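Local atomic coordinates of XAC2610 protein (Xanthomonas axonopodis pv. citri, PDB entry 4QTQ), a protein that probably acts as an immunity protein, inhibiting a peptidoglycan hydrolase linked to a bacteria-killing type IV secretion system. Residues E114-G119 and T144-G149; E68-D73 and V107-G112; G26-S31 and T56-K61; S76-G81 and H92-T97. One frame throughout, in Å; residues are numbered along the deposited sequence.

How the contacts relate
From the N terminus, contact 3 closes first. It joins segment 26-31 to 56-61, where the inner strands 28-33 and 52-56 of the four-stranded antiparallel sheet meet. Contact 2 then opens at 68-73 and closes at 107-112. Contact 4, between 76-81 and 92-97, is nested inside that loop. Ser-93 OG of contact 4 probably bonds to Tyr-71 O and Asp-73 N of contact 2. Strand 94-97 also neighbours strand 106-112 in the mixed sheet. Ile-28 and Val-30 of contact 3 pack on His-80, Leu-96 and Phe-78 of contact 4. Contact 1, 114-119 with 144-149, comes last and in series. It ties that mixed sheet to the lead-in of the C-terminal six-stranded sheet. No contacts cross.

Contact 1 (E114-G119 and T144-G149); sequences EGNYGG and TVMANG
Asn-116 and Met-146 bring their CA atoms to 4.0 Å where two loops meet, joined by a backbone bond from Met-146 N to Glu-114 O and another from Asn-116 N to Ala-147 O. The second donor lies above the plane of its carbonyl, 40° out of it. Gly-115 CA sits against the same Ala-147 O, at 3.6 Å. Asn-116 turns CG anti to its own backbone N (chi1 -156°). Its ND2 donates to Asn-148 OD1 at 2.6 Å. The bond is nearly straight and lies in the plane of both amides, which are close to coplanar. ND2 also bonds to Gly-163 O, and Asn-148 ND2 bonds to Thr-161 OG1. Segment 114-119 links strands 106-112 and 121-128 and forms a G1 beta bulge, with Gly-118 and Gly-119 both facing Gly-115. Across the contact, Thr-144 to Ala-147 make a type II turn on the way to strand 152-154 of the C-terminal sheet. Met-146 is bent at chi2 and chi3, and its CE comes within 3.3 Å of Asn-116 OD1. Val-145 lies alongside Glu-114, with CG1 3.7 Å from Glu-114 O and CG2 4.0 Å from Glu-114 OE1.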
# COMPACT_ATOMS: atom_id res chain seq x y z
N GLU A 114 8.32 2.64 7.66
CA GLU A 114 7.61 3.04 8.88
C GLU A 114 6.52 2.03 9.25
O GLU A 114 5.66 2.30 10.08
CB GLU A 114 6.98 4.43 8.68
CG GLU A 114 7.93 5.55 8.26
CD GLU A 114 7.20 6.89 8.15
OE1 GLU A 114 6.28 7.04 7.32
OE2 GLU A 114 7.54 7.81 8.91
N GLY A 115 6.53 0.87 8.61
CA GLY A 115 5.65 -0.21 9.00
C GLY A 115 6.09 -0.75 10.34
O GLY A 115 7.15 -0.38 10.87
N ASN A 116 5.26 -1.63 10.88
CA ASN A 116 5.56 -2.29 12.16
C ASN A 116 6.95 -2.91 12.16
O ASN A 116 7.34 -3.58 11.21
CB ASN A 116 4.51 -3.36 12.46
CG ASN A 116 4.37 -3.67 13.94
OD1 ASN A 116 4.90 -2.95 14.80
ND2 ASN A 116 3.66 -4.74 14.25
N TYR A 117 7.72 -2.63 13.21
CA TYR A 117 9.08 -3.16 13.36
C TYR A 117 9.99 -2.86 12.18
O TYR A 117 10.85 -3.65 11.84
CB TYR A 117 9.04 -4.67 13.66
CG TYR A 117 8.44 -4.91 15.02
CD1 TYR A 117 9.17 -4.64 16.17
CD2 TYR A 117 7.12 -5.32 15.16
CE1 TYR A 117 8.63 -4.82 17.43
CE2 TYR A 117 6.56 -5.50 16.42
CZ TYR A 117 7.33 -5.25 17.55
OH TYR A 117 6.80 -5.42 18.81
N GLY A 118 9.80 -1.69 11.58
CA GLY A 118 10.62 -1.25 10.46
C GLY A 118 10.33 -1.89 9.11
O GLY A 118 11.14 -1.80 8.19
N GLY A 119 9.16 -2.52 8.98
CA GLY A 119 8.75 -3.10 7.70
C GLY A 119 8.30 -2.03 6.71
O GLY A 119 8.31 -0.85 7.03
N THR A 144 -0.78 2.36 6.46
CA THR A 144 0.35 1.42 6.33
C THR A 144 1.42 1.66 7.39
O THR A 144 2.25 0.77 7.64
CB THR A 144 1.00 1.47 4.92
OG1 THR A 144 1.78 2.67 4.76
CG2 THR A 144 -0.04 1.39 3.82
N VAL A 145 1.38 2.83 8.02
CA VAL A 145 2.31 3.18 9.09
C VAL A 145 1.99 2.36 10.34
O VAL A 145 0.84 2.28 10.79
CB VAL A 145 2.27 4.69 9.42
CG1 VAL A 145 3.18 5.01 10.60
CG2 VAL A 145 2.69 5.51 8.22
N MET A 146 3.04 1.73 10.87
CA MET A 146 2.95 0.77 11.98
C MET A 146 2.10 -0.47 11.67
O MET A 146 1.80 -1.27 12.56
CB MET A 146 2.49 1.46 13.27
CG MET A 146 3.52 2.42 13.87
SD MET A 146 5.10 1.66 14.36
CE MET A 146 4.55 0.30 15.40
N ALA A 147 1.73 -0.66 10.40
CA ALA A 147 1.00 -1.86 10.01
C ALA A 147 1.98 -2.98 9.73
O ALA A 147 3.17 -2.74 9.47
CB ALA A 147 0.16 -1.60 8.78
N ASN A 148 1.49 -4.22 9.77
CA ASN A 148 2.31 -5.37 9.43
C ASN A 148 2.51 -5.54 7.94
O ASN A 148 3.26 -6.41 7.52
CB ASN A 148 1.73 -6.64 10.05
CG ASN A 148 1.79 -6.62 11.55
OD1 ASN A 148 2.67 -5.97 12.13
ND2 ASN A 148 0.85 -7.29 12.19
N GLY A 149 1.86 -4.69 7.16
CA GLY A 149 2.06 -4.66 5.72
C GLY A 149 0.89 -3.96 5.07
O GLY A 149 -0.05 -3.54 5.76

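Contact 2 (E68-D73 and V107-G112)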
# COMPACT_ATOMS: atom_id res chain seq x y z
N GLU A 68 8.66 10.50 -1.84
CA GLU A 68 9.75 10.99 -0.98
C GLU A 68 10.95 10.04 -1.05
O GLU A 68 12.10 10.46 -0.95
CB GLU A 68 9.25 11.17 0.46
CG GLU A 68 10.04 12.22 1.25
CD GLU A 68 9.27 12.81 2.43
OE1 GLU A 68 9.88 12.94 3.51
OE2 GLU A 68 8.07 13.15 2.28
N ALA A 69 10.67 8.75 -1.21
CA ALA A 69 11.70 7.76 -1.50
C ALA A 69 11.06 6.59 -2.23
O ALA A 69 9.83 6.50 -2.31
CB ALA A 69 12.39 7.30 -0.21
N LEU A 70 11.89 5.71 -2.79
CA LEU A 70 11.43 4.52 -3.51
C LEU A 70 12.37 3.34 -3.25
O LEU A 70 13.60 3.44 -3.46
CB LEU A 70 11.35 4.80 -5.02
CG LEU A 70 10.88 3.62 -5.92
CD1 LEU A 70 9.43 3.26 -5.65
CD2 LEU A 70 11.07 3.94 -7.39
N TYR A 71 11.79 2.24 -2.77
CA TYR A 71 12.50 0.98 -2.59
C TYR A 71 12.19 0.11 -3.78
O TYR A 71 11.06 -0.35 -3.93
CB TYR A 71 12.06 0.29 -1.30
CG TYR A 71 12.56 0.97 -0.06
CD1 TYR A 71 11.89 2.07 0.48
CD2 TYR A 71 13.71 0.53 0.58
CE1 TYR A 71 12.36 2.71 1.60
CE2 TYR A 71 14.18 1.16 1.72
CZ TYR A 71 13.51 2.25 2.23
OH TYR A 71 13.98 2.88 3.36
N VAL A 72 13.21 -0.09 -4.61
CA VAL A 72 13.12 -0.87 -5.85
C VAL A 72 13.64 -2.30 -5.62
O VAL A 72 14.85 -2.53 -5.51
CB VAL A 72 13.95 -0.20 -6.98
CG1 VAL A 72 13.86 -1.00 -8.28
CG2 VAL A 72 13.48 1.22 -7.20
N ASP A 73 12.72 -3.24 -5.54
CA ASP A 73 13.06 -4.64 -5.35
C ASP A 73 13.09 -5.29 -6.72
O ASP A 73 12.03 -5.51 -7.34
CB ASP A 73 12.05 -5.31 -4.42
CG ASP A 73 12.39 -6.76 -4.11
OD1 ASP A 73 13.29 -7.35 -4.76
OD2 ASP A 73 11.72 -7.31 -3.21
N VAL A 107 -2.49 3.71 -7.56
CA VAL A 107 -1.08 3.34 -7.49
C VAL A 107 -0.58 3.37 -6.05
O VAL A 107 -0.89 4.29 -5.28
CB VAL A 107 -0.21 4.24 -8.40
CG1 VAL A 107 1.26 3.84 -8.32
CG2 VAL A 107 -0.70 4.18 -9.83
N VAL A 108 0.17 2.33 -5.70
CA VAL A 108 0.75 2.18 -4.38
C VAL A 108 2.25 1.97 -4.54
O VAL A 108 2.69 1.12 -5.32
CB VAL A 108 0.14 0.99 -3.61
CG1 VAL A 108 0.79 0.84 -2.24
CG2 VAL A 108 -1.36 1.13 -3.48
N VAL A 109 3.02 2.75 -3.80
CA VAL A 109 4.46 2.76 -3.96
C VAL A 109 5.14 2.46 -2.61
O VAL A 109 4.77 3.04 -1.58
CB VAL A 109 4.89 4.12 -4.54
CG1 VAL A 109 6.39 4.31 -4.46
CG2 VAL A 109 4.41 4.25 -5.99
N TRP A 110 6.09 1.53 -2.62
CA TRP A 110 6.87 1.22 -1.42
C TRP A 110 7.86 2.36 -1.23
O TRP A 110 8.89 2.40 -1.90
CB TRP A 110 7.56 -0.13 -1.54
CG TRP A 110 8.48 -0.46 -0.37
CD1 TRP A 110 8.57 0.21 0.82
CD2 TRP A 110 9.43 -1.53 -0.30
NE1 TRP A 110 9.53 -0.37 1.62
CE2 TRP A 110 10.07 -1.45 0.97
CE3 TRP A 110 9.83 -2.54 -1.19
CZ2 TRP A 110 11.06 -2.33 1.36
CZ3 TRP A 110 10.83 -3.42 -0.79
CH2 TRP A 110 11.43 -3.30 0.47
N SER A 111 7.52 3.29 -0.34
CA SER A 111 8.27 4.54 -0.19
C SER A 111 9.03 4.69 1.13
O SER A 111 9.84 5.61 1.26
CB SER A 111 7.32 5.73 -0.32
OG SER A 111 6.31 5.68 0.67
N GLY A 112 8.79 3.83 2.11
CA GLY A 112 9.43 4.01 3.42
C GLY A 112 9.52 2.71 4.16
O GLY A 112 9.15 1.66 3.64
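Tyr-71 holds CG beside its backbone N, anti to the carbonyl carbon (chi1 -72°), while Trp-110 holds CG anti to its backbone N (chi1 175°). With both CG atoms so placed, the rings meet in an offset stack. The Tyr-71 ring lies over the five-membered ring of Trp-110, centroids 4.5 Å apart and planes nearly parallel. Tyr-71 CB sits over the face of the six-membered ring, 3.5 Å from its centroid, in a CH-pi contact. Asp-73 CB meets the edge of the indole at Trp-110 CZ3. Trp-110 NE1 makes a weak bond to Gly-112 O within its own strand.

The two strands come from different sheets of this beta-rich domain. Strand 70-73 ends a three-stranded sheet next to 44-47, and 106-112 is an inner strand of the mixed sheet. Their directions differ by 110°, and one backbone bond joins them, from Tyr-71 N to Trp-110 O at 3.0 Å. It is almost straight. Ser-111 and Gly-112 form a classic beta bulge facing Ser-121.

Ala-69 O is buried here with no hydrogen-bond partner in the model. Ser-111 CA approaches it at 3.3 Å in a CA-H...O contact. Ser-111 OG bonds instead to Ser-123 OG. Leu-70 CD1 presses on Val-109 CG1 at 3.4 Å, closer than usual van der Waals contact.

Contact 3 (G26-S31 and T56-K61)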
# COMPACT_ATOMS: atom_id res chain seq x y z
N GLY A 26 0.16 -5.45 -17.65
CA GLY A 26 -1.27 -5.53 -17.93
C GLY A 26 -1.80 -4.32 -18.67
O GLY A 26 -2.91 -3.84 -18.39
N GLY A 27 -1.01 -3.83 -19.62
CA GLY A 27 -1.45 -2.73 -20.50
C GLY A 27 -1.26 -1.34 -19.92
O GLY A 27 -1.66 -0.35 -20.54
N ILE A 28 -0.67 -1.26 -18.72
CA ILE A 28 -0.29 0.02 -18.12
C ILE A 28 1.22 0.11 -18.18
O ILE A 28 1.91 -0.80 -17.70
CB ILE A 28 -0.76 0.12 -16.66
CG1 ILE A 28 -2.29 0.07 -16.58
CG2 ILE A 28 -0.26 1.42 -16.03
CD1 ILE A 28 -2.83 -0.26 -15.20
N ALA A 29 1.74 1.18 -18.76
CA ALA A 29 3.19 1.34 -18.89
C ALA A 29 3.68 2.09 -17.67
O ALA A 29 3.09 3.09 -17.27
CB ALA A 29 3.55 2.09 -20.16
N VAL A 30 4.76 1.58 -17.07
CA VAL A 30 5.35 2.21 -15.90
C VAL A 30 6.86 2.32 -16.10
O VAL A 30 7.52 1.32 -16.44
CB VAL A 30 5.08 1.43 -14.60
CG1 VAL A 30 5.61 2.21 -13.40
CG2 VAL A 30 3.60 1.13 -14.43
N SER A 31 7.38 3.52 -15.91
CA SER A 31 8.81 3.75 -15.95
C SER A 31 9.29 4.36 -14.64
O SER A 31 8.54 5.05 -13.97
CB SER A 31 9.20 4.66 -17.13
OG SER A 31 8.64 5.96 -17.00
N THR A 56 1.48 5.46 -17.34
CA THR A 56 0.70 5.78 -18.52
C THR A 56 -0.43 4.77 -18.67
O THR A 56 -0.21 3.66 -19.14
CB THR A 56 1.55 5.74 -19.80
OG1 THR A 56 2.74 6.51 -19.64
CG2 THR A 56 0.73 6.25 -21.00
N PHE A 57 -1.64 5.15 -18.25
CA PHE A 57 -2.81 4.30 -18.43
C PHE A 57 -3.21 4.32 -19.90
O PHE A 57 -2.91 5.29 -20.59
CB PHE A 57 -3.96 4.80 -17.55
CG PHE A 57 -3.66 4.74 -16.06
CD1 PHE A 57 -3.66 3.52 -15.39
CD2 PHE A 57 -3.36 5.90 -15.35
CE1 PHE A 57 -3.37 3.45 -14.03
CE2 PHE A 57 -3.07 5.84 -13.99
CZ PHE A 57 -3.08 4.62 -13.33
N PRO A 58 -3.85 3.24 -20.41
CA PRO A 58 -4.21 3.24 -21.83
C PRO A 58 -5.10 4.42 -22.22
O PRO A 58 -6.11 4.68 -21.54
CB PRO A 58 -5.00 1.93 -22.02
CG PRO A 58 -4.68 1.10 -20.84
CD PRO A 58 -4.29 2.02 -19.72
N GLY A 59 -4.71 5.13 -23.27
CA GLY A 59 -5.52 6.20 -23.88
C GLY A 59 -5.38 7.54 -23.18
O GLY A 59 -6.13 8.51 -23.44
N ALA A 60 -4.38 7.61 -22.29
CA ALA A 60 -4.21 8.71 -21.37
C ALA A 60 -2.80 9.27 -21.45
O ALA A 60 -1.85 8.60 -21.87
CB ALA A 60 -4.51 8.27 -19.95
N LYS A 61 -2.71 10.52 -21.02
CA LYS A 61 -1.46 11.23 -20.90
C LYS A 61 -0.67 10.65 -19.70
O LYS A 61 -1.25 10.38 -18.63
CB LYS A 61 -1.81 12.71 -20.68
CG LYS A 61 -0.65 13.68 -20.62
CD LYS A 61 -1.13 15.10 -20.95
CE LYS A 61 -0.43 16.16 -20.11
NZ LYS A 61 1.06 16.04 -20.13
O HOH W 1 4.79 5.59 -18.20
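Ala-29 and Thr-56 form an antiparallel hydrogen-bonded pair, so each satisfies both backbone polar groups of the other. Thr-56 N donates to Ala-29 O at 2.9 Å, in the plane of the carbonyl. The return bond, Ala-29 N to Thr-56 O, is longer at 3.2 Å, and its donor is tilted from the carbonyl plane. Ala-29 O has a second donor, a water that gives it a hydrogen bond at 3.2 Å. With OG1 beside its backbone N (chi1 -51°), the Thr-56 hydroxyl reaches the same water. OG1 is hydrogen-bonded to it at 2.7 Å. The side chains of the pair share one face of the sheet, CB to CB.

Past the pair the chain leaves the strand in a type II turn, Phe-57 to Ala-60, closed by Ala-60 N bonding to Phe-57 O. Gly-27 O lies 3.4 Å from Pro-58 CG. On the other face, Ile-28 lies side by side with Phe-57. Ile-28 CD1 meets the ring edge, 3.9 Å from Phe-57 CD1. The Phe-57 ring packs edge-to-face with His-104, a calcium ligand.

The contact thus has two characters. The two backbone bonds set the register at Ala-29 and Thr-56, and a water bridges the same two residues. Apolar packing on the Ile-28 and Phe-57 side connects this end of the sheet with the calcium-binding loop.

Contact 4 (S76-G81 and H92-T97)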
# COMPACT_ATOMS: atom_id res chain seq x y z
N SER A 76 10.95 -8.41 -6.93
CA SER A 76 9.50 -8.27 -6.77
C SER A 76 9.05 -6.82 -7.08
O SER A 76 8.61 -6.07 -6.21
CB SER A 76 9.08 -8.69 -5.36
OG SER A 76 7.69 -8.94 -5.29
N THR A 77 9.14 -6.45 -8.34
CA THR A 77 9.09 -5.04 -8.69
C THR A 77 7.67 -4.51 -8.89
O THR A 77 7.26 -3.57 -8.20
CB THR A 77 9.96 -4.76 -9.93
OG1 THR A 77 11.20 -5.48 -9.82
CG2 THR A 77 10.25 -3.26 -10.05
N PHE A 78 6.92 -5.13 -9.80
CA PHE A 78 5.58 -4.65 -10.16
C PHE A 78 4.51 -5.70 -9.96
O PHE A 78 4.71 -6.88 -10.27
CB PHE A 78 5.52 -4.24 -11.63
CG PHE A 78 6.52 -3.21 -12.03
CD1 PHE A 78 6.31 -1.88 -11.74
CD2 PHE A 78 7.66 -3.57 -12.74
CE1 PHE A 78 7.24 -0.91 -12.12
CE2 PHE A 78 8.58 -2.62 -13.13
CZ PHE A 78 8.37 -1.29 -12.82
N TYR A 79 3.37 -5.24 -9.47
CA TYR A 79 2.18 -6.07 -9.36
C TYR A 79 0.96 -5.30 -9.85
O TYR A 79 0.78 -4.12 -9.55
CB TYR A 79 2.00 -6.56 -7.92
CG TYR A 79 0.69 -7.27 -7.64
CD1 TYR A 79 0.54 -8.65 -7.88
CD2 TYR A 79 -0.39 -6.56 -7.13
CE1 TYR A 79 -0.67 -9.28 -7.61
CE2 TYR A 79 -1.59 -7.18 -6.86
CZ TYR A 79 -1.73 -8.53 -7.09
OH TYR A 79 -2.95 -9.10 -6.80
N HIS A 80 0.13 -5.98 -10.63
CA HIS A 80 -1.12 -5.43 -11.13
C HIS A 80 -2.20 -6.44 -10.80
O HIS A 80 -2.17 -7.57 -11.27
CB HIS A 80 -1.00 -5.17 -12.63
CG HIS A 80 -2.20 -4.51 -13.25
ND1 HIS A 80 -2.39 -4.46 -14.61
CD2 HIS A 80 -3.28 -3.90 -12.70
CE1 HIS A 80 -3.53 -3.83 -14.88
NE2 HIS A 80 -4.09 -3.49 -13.73
N GLY A 81 -3.12 -6.05 -9.93
CA GLY A 81 -4.18 -6.94 -9.49
C GLY A 81 -4.84 -6.46 -8.22
O GLY A 81 -4.49 -5.39 -7.71
N HIS A 92 5.61 -5.83 -3.07
CA HIS A 92 6.11 -5.32 -4.35
C HIS A 92 6.45 -3.86 -4.18
O HIS A 92 5.90 -3.21 -3.31
CB HIS A 92 5.07 -5.49 -5.46
CG HIS A 92 4.92 -6.89 -5.95
ND1 HIS A 92 4.15 -7.83 -5.30
CD2 HIS A 92 5.43 -7.52 -7.03
CE1 HIS A 92 4.20 -8.97 -5.95
NE2 HIS A 92 4.97 -8.81 -7.01
N SER A 93 7.36 -3.36 -5.01
CA SER A 93 7.74 -1.93 -4.97
C SER A 93 6.64 -1.00 -5.52
O SER A 93 6.40 0.08 -4.97
CB SER A 93 9.03 -1.70 -5.77
OG SER A 93 10.11 -2.38 -5.17
N ILE A 94 5.98 -1.42 -6.60
CA ILE A 94 5.02 -0.56 -7.30
C ILE A 94 3.81 -1.39 -7.69
O ILE A 94 3.93 -2.34 -8.47
CB ILE A 94 5.64 0.07 -8.57
CG1 ILE A 94 6.73 1.07 -8.18
CG2 ILE A 94 4.56 0.75 -9.42
CD1 ILE A 94 7.61 1.48 -9.33
N ILE A 95 2.65 -1.03 -7.13
CA ILE A 95 1.39 -1.79 -7.24
C ILE A 95 0.26 -0.97 -7.91
O ILE A 95 -0.07 0.15 -7.48
CB ILE A 95 0.92 -2.22 -5.83
CG1 ILE A 95 1.93 -3.21 -5.21
CG2 ILE A 95 -0.50 -2.80 -5.83
CD1 ILE A 95 2.16 -2.98 -3.73
N LEU A 96 -0.31 -1.54 -8.96
CA LEU A 96 -1.46 -1.00 -9.69
C LEU A 96 -2.71 -1.81 -9.31
O LEU A 96 -2.79 -3.02 -9.55
CB LEU A 96 -1.22 -1.08 -11.20
CG LEU A 96 0.17 -0.73 -11.72
CD1 LEU A 96 0.27 -1.09 -13.20
CD2 LEU A 96 0.45 0.74 -11.51
N THR A 97 -3.67 -1.14 -8.69
CA THR A 97 -4.81 -1.79 -8.08
C THR A 97 -5.87 -0.73 -7.82
O THR A 97 -5.54 0.40 -7.46
CB THR A 97 -4.41 -2.48 -6.76
OG1 THR A 97 -5.48 -3.30 -6.29
CG2 THR A 97 -4.04 -1.45 -5.67
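Tyr-79 sets CB squarely over one face of the His-92 ring, 3.5 Å from its centroid, in a CH-pi contact. CG lies anti to the backbone N (chi1 171°), and from it the ring extends past His-92. CD1 comes to 4.2 Å from His-92 CE1, the two rings being oblique to each other. On the other side of the ring, CD2 meets Ile-95 CG2 at 4.0 Å, at the ring edge and in its plane. At the tip, OH bonds to Pro-82 O, and Lys-88 makes a cation-pi contact with the ring. The opposite face of His-92 carries Ser-76 OG, 3.1 Å above its centre and bonded to Arg-91 O.

Strands 78-80 and 94-97 are the only parallel pair of the mixed sheet, their directions 8° from each other. Tyr-79 lies at the centre of the ladder. Its N donates to Ile-94 O, and its O accepts from Leu-96 N at 2.9 Å. Gly-81 N then bonds to Leu-96 O, and Ile-94 N to Thr-77 O. Phe-78, His-80, Ile-94 and Leu-96 share the sheet face that packs on strand 28-33, as in a beta-sandwich. There Phe-78 CE1 touches Ile-94 CD1 at 3.7 Å, and Leu-96 CD1 lies over a face of the His-80 ring, whose NE2 bonds to Glu-105 OE2. Past the ladder, Thr-97 OG1 donates to Gly-81 O at 2.7 Å.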